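Local coordinates for protein 5-cytosine DNA methyltransferase (Entamoeba histolytica, PDB 3QV2) that probably transfers a methyl group from S-adenosyl-L-methionine to carbon 5 of cytosine in tRNA and DNA, as a Dnmt2-type member of the C5-methyltransferase family, at residues N184-H189 / A315-Y320; K155-S160 / R172-A177; G247-P252 / L271-P276. All blocks are in the same frame, centred on the assembly; numbering follows the deposited sequence.

Interaction 1. Residues N184-H189 / A315-Y320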
loop_
_atom_site.group_PDB
_atom_site.type_symbol
_atom_site.label_atom_id
_atom_site.label_comp_id
_atom_site.label_asym_id
_atom_site.label_seq_id
_atom_site.Cartn_x
_atom_site.Cartn_y
_atom_site.Cartn_z
ATOM N N ASN A 184 -6.558 19.362 -15.534
ATOM C CA ASN A 184 -5.236 19.775 -15.078
ATOM C C ASN A 184 -4.195 18.670 -15.197
ATOM O O ASN A 184 -4.517 17.485 -15.085
ATOM C CB ASN A 184 -5.303 20.256 -13.630
ATOM C CG ASN A 184 -6.458 21.205 -13.385
ATOM O OD1 ASN A 184 -6.417 22.366 -13.787
ATOM N ND2 ASN A 184 -7.495 20.713 -12.716
ATOM N N GLU A 185 -2.945 19.059 -15.424
ATOM C CA GLU A 185 -1.845 18.103 -15.412
ATOM C C GLU A 185 -1.665 17.582 -13.998
ATOM O O GLU A 185 -1.780 18.339 -13.036
ATOM C CB GLU A 185 -0.542 18.761 -15.871
ATOM C CG GLU A 185 -0.547 19.262 -17.301
ATOM C CD GLU A 185 0.838 19.676 -17.770
ATOM O OE1 GLU A 185 0.971 20.784 -18.333
ATOM O OE2 GLU A 185 1.792 18.893 -17.575
ATOM N N ILE A 186 -1.388 16.290 -13.867
ATOM C CA ILE A 186 -1.082 15.726 -12.561
ATOM C C ILE A 186 0.150 16.421 -12.001
ATOM O O ILE A 186 1.033 16.835 -12.753
ATOM C CB ILE A 186 -0.826 14.209 -12.633
ATOM C CG1 ILE A 186 -0.761 13.616 -11.224
ATOM C CG2 ILE A 186 0.457 13.916 -13.399
ATOM C CD1 ILE A 186 -0.677 12.109 -11.203
ATOM N N GLN A 187 0.208 16.562 -10.682
ATOM C CA GLN A 187 1.337 17.234 -10.057
ATOM C C GLN A 187 1.727 16.587 -8.734
ATOM O O GLN A 187 0.872 16.213 -7.932
ATOM C CB GLN A 187 1.025 18.718 -9.843
ATOM C CG GLN A 187 -0.104 18.984 -8.861
ATOM C CD GLN A 187 -0.432 20.459 -8.740
ATOM O OE1 GLN A 187 -1.125 20.880 -7.814
ATOM N NE2 GLN A 187 0.066 21.253 -9.681
ATOM N N LEU A 188 3.031 16.454 -8.519
ATOM C CA LEU A 188 3.550 15.963 -7.252
ATOM C C LEU A 188 4.219 17.109 -6.505
ATOM O O LEU A 188 4.940 17.912 -7.100
ATOM C CB LEU A 188 4.555 14.831 -7.483
ATOM C CG LEU A 188 4.053 13.607 -8.252
ATOM C CD1 LEU A 188 5.201 12.661 -8.566
ATOM C CD2 LEU A 188 2.958 12.887 -7.478
ATOM N N HIS A 189 3.971 17.189 -5.203
ATOM C CA HIS A 189 4.599 18.204 -4.369
ATOM C C HIS A 189 5.541 17.533 -3.380
ATOM O O HIS A 189 5.287 16.413 -2.937
ATOM C CB HIS A 189 3.543 19.011 -3.613
ATOM C CG HIS A 189 2.363 19.398 -4.451
ATOM N ND1 HIS A 189 1.099 18.891 -4.231
ATOM C CD2 HIS A 189 2.255 20.233 -5.508
ATOM C CE1 HIS A 189 0.264 19.402 -5.116
ATOM N NE2 HIS A 189 0.938 20.220 -5.904
ATOM N N ALA A 315 -2.189 9.831 -1.121
ATOM C CA ALA A 315 -2.891 11.044 -0.718
ATOM C C ALA A 315 -2.823 12.094 -1.818
ATOM O O ALA A 315 -3.827 12.720 -2.155
ATOM C CB ALA A 315 -2.315 11.591 0.577
ATOM N N GLN A 316 -1.633 12.281 -2.380
ATOM C CA GLN A 316 -1.444 13.266 -3.438
ATOM C C GLN A 316 -2.159 12.868 -4.726
ATOM O O GLN A 316 -2.729 13.714 -5.414
ATOM C CB GLN A 316 0.045 13.494 -3.712
ATOM C CG GLN A 316 0.793 14.147 -2.564
ATOM C CD GLN A 316 2.121 14.733 -2.996
ATOM O OE1 GLN A 316 2.345 14.986 -4.179
ATOM N NE2 GLN A 316 3.012 14.953 -2.035
ATOM N N LEU A 317 -2.129 11.579 -5.047
ATOM C CA LEU A 317 -2.749 11.087 -6.272
ATOM C C LEU A 317 -4.273 11.131 -6.194
ATOM O O LEU A 317 -4.946 11.368 -7.196
ATOM C CB LEU A 317 -2.267 9.668 -6.585
ATOM C CG LEU A 317 -0.754 9.537 -6.771
ATOM C CD1 LEU A 317 -0.376 8.107 -7.102
ATOM C CD2 LEU A 317 -0.268 10.487 -7.857
ATOM N N MET A 318 -4.812 10.900 -5.002
ATOM C CA MET A 318 -6.253 10.975 -4.798
ATOM C C MET A 318 -6.744 12.410 -4.944
ATOM O O MET A 318 -7.801 12.657 -5.522
ATOM C CB MET A 318 -6.639 10.419 -3.427
ATOM C CG MET A 318 -6.571 8.904 -3.325
ATOM S SD MET A 318 -7.175 8.305 -1.736
ATOM C CE MET A 318 -7.213 6.537 -2.024
ATOM N N GLU A 319 -5.969 13.352 -4.416
ATOM C CA GLU A 319 -6.294 14.767 -4.541
ATOM C C GLU A 319 -6.421 15.144 -6.014
ATOM O O GLU A 319 -7.229 15.998 -6.382
ATOM C CB GLU A 319 -5.231 15.625 -3.855
ATOM C CG GLU A 319 -5.188 15.456 -2.343
ATOM C CD GLU A 319 -3.930 16.031 -1.722
ATOM O OE1 GLU A 319 -3.072 16.541 -2.473
ATOM O OE2 GLU A 319 -3.799 15.968 -0.483
ATOM N N TYR A 320 -5.622 14.493 -6.853
ATOM C CA TYR A 320 -5.701 14.692 -8.294
ATOM C C TYR A 320 -6.960 14.040 -8.854
ATOM O O TYR A 320 -7.733 14.674 -9.572
ATOM C CB TYR A 320 -4.458 14.120 -8.976
ATOM C CG TYR A 320 -4.477 14.221 -10.484
ATOM C CD1 TYR A 320 -4.374 15.451 -11.118
ATOM C CD2 TYR A 320 -4.586 13.084 -11.273
ATOM C CE1 TYR A 320 -4.388 15.548 -12.497
ATOM C CE2 TYR A 320 -4.599 13.170 -12.652
ATOM C CZ TYR A 320 -4.498 14.404 -13.258
ATOM O OH TYR A 320 -4.510 14.493 -14.632
HETATM O O HOH W 1 -1.996 15.951 -6.588
#

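Interaction 2. Residues K155-S160 / R172-A177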
loop_
_atom_site.group_PDB
_atom_site.type_symbol
_atom_site.label_atom_id
_atom_site.label_comp_id
_atom_site.label_asym_id
_atom_site.label_seq_id
_atom_site.Cartn_x
_atom_site.Cartn_y
_atom_site.Cartn_z
ATOM N N LYS A 155 -6.009 8.037 -16.009
ATOM C CA LYS A 155 -4.629 8.480 -15.880
ATOM C C LYS A 155 -3.884 7.578 -14.907
ATOM O O LYS A 155 -4.390 7.248 -13.835
ATOM C CB LYS A 155 -4.554 9.936 -15.422
ATOM C CG LYS A 155 -4.966 10.933 -16.489
ATOM C CD LYS A 155 -4.055 12.146 -16.487
ATOM C CE LYS A 155 -4.412 13.103 -17.613
ATOM N NZ LYS A 155 -4.323 12.449 -18.949
ATOM N N ASP A 156 -2.677 7.178 -15.288
ATOM C CA ASP A 156 -1.884 6.266 -14.476
ATOM C C ASP A 156 -0.467 6.788 -14.263
ATOM O O ASP A 156 0.019 7.623 -15.026
ATOM C CB ASP A 156 -1.850 4.880 -15.122
ATOM C CG ASP A 156 -1.288 4.908 -16.531
ATOM O OD1 ASP A 156 -1.203 6.009 -17.116
ATOM O OD2 ASP A 156 -0.938 3.833 -17.058
ATOM N N ILE A 157 0.193 6.293 -13.222
ATOM C CA ILE A 157 1.551 6.722 -12.917
ATOM C C ILE A 157 2.310 5.674 -12.112
ATOM O O ILE A 157 1.749 5.026 -11.230
ATOM C CB ILE A 157 1.565 8.057 -12.140
ATOM C CG1 ILE A 157 3.000 8.559 -11.962
ATOM C CG2 ILE A 157 0.881 7.898 -10.789
ATOM C CD1 ILE A 157 3.105 9.863 -11.200
ATOM N N ILE A 158 3.587 5.509 -12.438
ATOM C CA ILE A 158 4.486 4.686 -11.646
ATOM C C ILE A 158 5.440 5.608 -10.899
ATOM O O ILE A 158 6.234 6.318 -11.517
ATOM C CB ILE A 158 5.303 3.726 -12.530
ATOM C CG1 ILE A 158 4.382 2.717 -13.214
ATOM C CG2 ILE A 158 6.358 3.011 -11.704
ATOM C CD1 ILE A 158 5.116 1.704 -14.069
ATOM N N CYS A 159 5.357 5.610 -9.573
ATOM C CA CYS A 159 6.194 6.495 -8.773
ATOM C C CYS A 159 6.535 5.895 -7.414
ATOM O O CYS A 159 5.969 4.880 -7.011
ATOM C CB CYS A 159 5.519 7.856 -8.594
ATOM S SG CYS A 159 3.964 7.801 -7.678
ATOM N N SER A 160 7.461 6.540 -6.710
ATOM C CA SER A 160 7.929 6.061 -5.415
ATOM C C SER A 160 7.860 7.187 -4.386
ATOM O O SER A 160 7.925 8.363 -4.745
ATOM C CB SER A 160 9.363 5.539 -5.535
ATOM O OG SER A 160 9.850 5.061 -4.295
ATOM N N ARG A 172 5.438 1.856 -6.980
ATOM C CA ARG A 172 4.147 1.222 -7.224
ATOM C C ARG A 172 3.420 1.834 -8.418
ATOM O O ARG A 172 3.753 2.928 -8.877
ATOM C CB ARG A 172 3.263 1.301 -5.978
ATOM C CG ARG A 172 3.727 0.422 -4.824
ATOM C CD ARG A 172 3.677 -1.052 -5.196
ATOM N NE ARG A 172 3.884 -1.915 -4.036
ATOM C CZ ARG A 172 5.065 -2.396 -3.663
ATOM N NH1 ARG A 172 5.157 -3.174 -2.592
ATOM N NH2 ARG A 172 6.154 -2.102 -4.359
ATOM N N TYR A 173 2.424 1.110 -8.915
ATOM C CA TYR A 173 1.631 1.556 -10.050
ATOM C C TYR A 173 0.273 2.043 -9.563
ATOM O O TYR A 173 -0.365 1.394 -8.731
ATOM C CB TYR A 173 1.469 0.412 -11.051
ATOM C CG TYR A 173 0.656 0.751 -12.280
ATOM C CD1 TYR A 173 0.984 1.839 -13.078
ATOM C CD2 TYR A 173 -0.425 -0.033 -12.654
ATOM C CE1 TYR A 173 0.245 2.145 -14.207
ATOM C CE2 TYR A 173 -1.168 0.262 -13.780
ATOM C CZ TYR A 173 -0.828 1.351 -14.553
ATOM O OH TYR A 173 -1.564 1.648 -15.675
ATOM N N TYR A 174 -0.161 3.190 -10.076
ATOM C CA TYR A 174 -1.414 3.799 -9.640
ATOM C C TYR A 174 -2.331 4.140 -10.809
ATOM O O TYR A 174 -1.914 4.785 -11.770
ATOM C CB TYR A 174 -1.134 5.064 -8.828
ATOM C CG TYR A 174 -0.248 4.841 -7.624
ATOM C CD1 TYR A 174 -0.782 4.418 -6.415
ATOM C CD2 TYR A 174 1.122 5.057 -7.694
ATOM C CE1 TYR A 174 0.021 4.216 -5.311
ATOM C CE2 TYR A 174 1.935 4.856 -6.595
ATOM C CZ TYR A 174 1.377 4.436 -5.405
ATOM O OH TYR A 174 2.175 4.233 -4.305
ATOM N N VAL A 175 -3.587 3.712 -10.716
ATOM C CA VAL A 175 -4.570 4.008 -11.749
ATOM C C VAL A 175 -5.655 4.934 -11.210
ATOM O O VAL A 175 -6.258 4.663 -10.174
ATOM C CB VAL A 175 -5.229 2.727 -12.291
ATOM C CG1 VAL A 175 -6.261 3.074 -13.349
ATOM C CG2 VAL A 175 -4.177 1.789 -12.858
ATOM N N MET A 176 -5.890 6.031 -11.921
ATOM C CA MET A 176 -6.914 6.995 -11.539
ATOM C C MET A 176 -7.960 7.122 -12.636
ATOM O O MET A 176 -7.694 7.680 -13.701
ATOM C CB MET A 176 -6.279 8.354 -11.247
ATOM C CG MET A 176 -5.397 8.367 -10.011
ATOM S SD MET A 176 -4.075 9.587 -10.125
ATOM C CE MET A 176 -3.059 8.846 -11.401
ATOM N N ALA A 177 -9.152 6.598 -12.371
ATOM C CA ALA A 177 -10.221 6.597 -13.360
ATOM C C ALA A 177 -11.451 7.335 -12.851
ATOM O O ALA A 177 -11.801 7.242 -11.677
ATOM C CB ALA A 177 -10.579 5.170 -13.746
HETATM O O HOH W 2 4.805 4.669 -4.495
#

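Interaction 3. Residues G247-P252 / L271-P276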
loop_
_atom_site.group_PDB
_atom_site.type_symbol
_atom_site.label_atom_id
_atom_site.label_comp_id
_atom_site.label_asym_id
_atom_site.label_seq_id
_atom_site.Cartn_x
_atom_site.Cartn_y
_atom_site.Cartn_z
ATOM N N GLY A 247 13.304 -5.512 3.153
ATOM C CA GLY A 247 13.436 -4.242 3.842
ATOM C C GLY A 247 14.814 -4.018 4.436
ATOM O O GLY A 247 15.549 -4.967 4.709
ATOM N N SER A 248 15.165 -2.751 4.638
ATOM C CA SER A 248 16.446 -2.393 5.232
ATOM C C SER A 248 16.418 -2.591 6.743
ATOM O O SER A 248 15.350 -2.733 7.339
ATOM C CB SER A 248 16.791 -0.935 4.916
ATOM O OG SER A 248 16.783 -0.688 3.522
ATOM N N ILE A 249 17.598 -2.611 7.356
ATOM C CA ILE A 249 17.709 -2.587 8.811
ATOM C C ILE A 249 18.470 -1.335 9.238
ATOM O O ILE A 249 19.106 -0.680 8.414
ATOM C CB ILE A 249 18.402 -3.843 9.370
ATOM C CG1 ILE A 249 19.798 -4.007 8.763
ATOM C CG2 ILE A 249 17.550 -5.079 9.111
ATOM C CD1 ILE A 249 20.573 -5.172 9.342
ATOM N N TYR A 250 18.408 -1.010 10.525
ATOM C CA TYR A 250 18.902 0.276 11.004
ATOM C C TYR A 250 20.143 0.186 11.889
ATOM O O TYR A 250 20.243 -0.678 12.760
ATOM C CB TYR A 250 17.786 1.024 11.738
ATOM C CG TYR A 250 18.226 2.306 12.409
ATOM C CD1 TYR A 250 18.693 3.379 11.663
ATOM C CD2 TYR A 250 18.155 2.449 13.788
ATOM C CE1 TYR A 250 19.090 4.556 12.273
ATOM C CE2 TYR A 250 18.547 3.621 14.407
ATOM C CZ TYR A 250 19.015 4.670 13.644
ATOM O OH TYR A 250 19.408 5.840 14.253
ATOM N N CYS A 251 21.085 1.096 11.650
ATOM C CA CYS A 251 22.269 1.236 12.489
ATOM C C CYS A 251 22.200 2.558 13.246
ATOM O O CYS A 251 22.239 3.627 12.638
ATOM C CB CYS A 251 23.541 1.186 11.636
ATOM S SG CYS A 251 25.082 1.337 12.575
ATOM N N PRO A 252 22.094 2.482 14.579
ATOM C CA PRO A 252 21.924 3.652 15.443
ATOM C C PRO A 252 23.256 4.291 15.816
ATOM O O PRO A 252 23.276 5.309 16.507
ATOM C CB PRO A 252 21.260 3.064 16.699
ATOM C CG PRO A 252 21.270 1.541 16.513
ATOM C CD PRO A 252 22.172 1.244 15.365
ATOM N N LEU A 271 22.887 -3.186 15.233
ATOM C CA LEU A 271 21.900 -3.314 14.167
ATOM C C LEU A 271 20.588 -3.891 14.689
ATOM O O LEU A 271 20.586 -4.775 15.545
ATOM C CB LEU A 271 22.444 -4.191 13.038
ATOM C CG LEU A 271 23.753 -3.727 12.398
ATOM C CD1 LEU A 271 24.185 -4.685 11.299
ATOM C CD2 LEU A 271 23.616 -2.309 11.863
ATOM N N ARG A 272 19.472 -3.385 14.170
ATOM C CA ARG A 272 18.154 -3.885 14.545
ATOM C C ARG A 272 17.173 -3.721 13.395
ATOM O O ARG A 272 17.366 -2.879 12.519
ATOM C CB ARG A 272 17.622 -3.143 15.774
ATOM C CG ARG A 272 17.282 -1.682 15.524
ATOM C CD ARG A 272 16.514 -1.082 16.693
ATOM N NE ARG A 272 16.308 0.355 16.532
ATOM C CZ ARG A 272 15.243 0.901 15.952
ATOM N NH1 ARG A 272 14.279 0.129 15.471
ATOM N NH2 ARG A 272 15.144 2.219 15.851
ATOM N N TYR A 273 16.119 -4.531 13.398
ATOM C CA TYR A 273 15.033 -4.346 12.448
ATOM C C TYR A 273 14.247 -3.111 12.848
ATOM O O TYR A 273 14.226 -2.732 14.020
ATOM C CB TYR A 273 14.089 -5.550 12.444
ATOM C CG TYR A 273 14.751 -6.879 12.157
ATOM C CD1 TYR A 273 15.145 -7.218 10.870
ATOM C CD2 TYR A 273 14.961 -7.802 13.172
ATOM C CE1 TYR A 273 15.743 -8.438 10.605
ATOM C CE2 TYR A 273 15.557 -9.020 12.919
ATOM C CZ TYR A 273 15.946 -9.333 11.634
ATOM O OH TYR A 273 16.539 -10.548 11.385
ATOM N N PHE A 274 13.604 -2.478 11.876
ATOM C CA PHE A 274 12.638 -1.436 12.185
ATOM C C PHE A 274 11.422 -2.094 12.822
ATOM O O PHE A 274 11.027 -3.192 12.428
ATOM C CB PHE A 274 12.229 -0.681 10.920
ATOM C CG PHE A 274 13.318 0.186 10.347
ATOM C CD1 PHE A 274 13.564 1.444 10.871
ATOM C CD2 PHE A 274 14.084 -0.250 9.278
ATOM C CE1 PHE A 274 14.559 2.250 10.347
ATOM C CE2 PHE A 274 15.080 0.551 8.747
ATOM C CZ PHE A 274 15.318 1.803 9.284
ATOM N N THR A 275 10.834 -1.434 13.813
ATOM C CA THR A 275 9.656 -1.972 14.485
ATOM C C THR A 275 8.422 -1.802 13.608
ATOM O O THR A 275 8.422 -0.987 12.687
ATOM C CB THR A 275 9.407 -1.269 15.829
ATOM O OG1 THR A 275 8.921 0.058 15.592
ATOM C CG2 THR A 275 10.688 -1.207 16.645
ATOM N N PRO A 276 7.363 -2.575 13.890
ATOM C CA PRO A 276 6.110 -2.426 13.143
ATOM C C PRO A 276 5.623 -0.980 13.170
ATOM O O PRO A 276 5.175 -0.451 12.152
ATOM C CB PRO A 276 5.140 -3.321 13.915
ATOM C CG PRO A 276 6.005 -4.353 14.551
ATOM C CD PRO A 276 7.292 -3.656 14.890
#

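Interaction 1. Residues N184-H189 / A315-Y320
Ile186 lies across one face of the Tyr320 ring, its CB 3.7 Å from the ring centroid and 11° off the normal, a CH-pi contact. It joins an irregular segment, 184-189, to helix 311-321, which packs on the sheet of the Rossmann-like methyltransferase domain. CG of Tyr320 is anti to its backbone N (chi1 177°), and the phenol beyond it reaches the far end of the segment, where OH donates to Asn184 O at 3.0 Å, nearly along the C=O axis. Phe182, outside the two segments, stacks its ring with that of Tyr320. The side chain of Asn184 itself turns to Asp323.

Farther along, Ile186 CD1 touches Leu317 CD2 at 3.7 Å, and Leu188 CD2 meets the same methyl, so Leu317 is shared by two residues of the loop. One turn before Tyr320 on the helix, the amide of Gln316 pairs with both the N-H and the C=O of His189. His189 N donates to Gln316 OE1 at 2.9 Å, and Gln316 NE2 returns a bond of 2.8 Å to His189 O, which lies close to the amide plane. With both ends engaged, the amide's rotation is fixed; NE2 also reaches Glu191. Between these two anchor points a water donates to Gln187 O and, at 2.6 Å, to Gln316 O.

Interaction 2. Residues K155-S160 / R172-A177
Tyr173 and Asp156 meet through a hydrogen bond, OH to OD2 at 2.7 Å, on one face of an antiparallel beta ladder. Strands 153-159 and 172-178 form the antiparallel end of the mixed sheet of this Rossmann-like methyltransferase domain, with 153-159 outermost. Three hydrogen-bonded pairs, Lys155 with Met176, Ile157 with Tyr174 and Cys159 with Arg172, alternate with two non-hydrogen-bonded ones.

On the face carrying Asp156 and Ile158, CG of Tyr173 is anti to the backbone N (chi1 180°), and its ring reaches over the neighbouring strand. Asp156 OD2 receives the hydroxyl through its anti lone pair, lying at the ring's edge with the carboxylate and ring planes 73° apart. The same oxygen forms a salt bridge with Lys135, which would help to offset its charge. Ile158 CG1 packs on Tyr173 CD1 at 3.5 Å.

The other face turns to helix 311-321. Here Cys159 SG stands between its backbone N and carbonyl carbon (chi1 64°) and approaches Tyr174 CE2 at 3.7 Å, an oblique sulfur-aromatic contact. Ile157 CG2 is shared by Tyr174 CB and by the CE methyl of Met176, which lies near Lys155 O. Beyond the Tyr174 ring, a water accepts from its OH at 2.7 Å and donates to Cys159 O at 2.8 Å.

Interaction 3. Residues G247-P252 / L271-P276
Tyr250 N donates to Arg272 O at 2.9 Å in an almost straight bond (176°), and Arg272 N answers to Tyr250 O at 3.1 Å. The pair makes a single antiparallel bridge between the short strand 249-251 and the segment leading to helix 276-282. Leu271 CA adds a CA-H...O contact to Tyr250 O.

Arg272 runs beside Tyr250, both side chains pointing the same way, and Tyr250 CD2 sits over one face of the guanidinium, 3.7 Å from NH2. The two planes are 68° apart, so they do not stack. NH1 bonds Tyr273 O and makes a salt bridge with Glu278 of the following helix.

Outward from the bridge, Tyr250 CB rests over the face of the Phe274 ring, 4.0 Å from its centroid, while Ser248 O lies at that ring's edge, near CD2. On the flank, Leu271 CD2 meets Cys251 CB at 3.5 Å, and Ile249 CG2 touches Tyr273 CD1. Ile224 of the neighbouring strand 224-226 packs against Ile249, Cys251 and Leu271.

The chemistry is thus a two-bond backbone link within a buried, mostly apolar setting, where the guanidinium's charge is probably balanced by Glu278, tying this bridge to the start of helix 276-282.

Interactions 1 and 2 are neighbours, their centres 11 Å apart, and they form successive layers: the 184-189 loop lies on helix 311-321, and that helix lies on strands 153-159 and 172-178. Leu317 CD1 packs on Tyr174 CG at 3.3 Å, and Tyr320 CD2 on Met176 SD at 3.7 Å. Interaction 2 lies nearest the probable catalytic site: the side chain of Arg172 is about 6 Å from that of Cys86, the predicted active-site residue, and about 9 Å from the bound S-adenosyl-L-homocysteine, whereas Leu317 of interaction 1 is about 13 Å from that ligand. Interaction 3 stands apart, its centre 29 Å from that of interaction 2, across the chain's centre and away from the annotated sites.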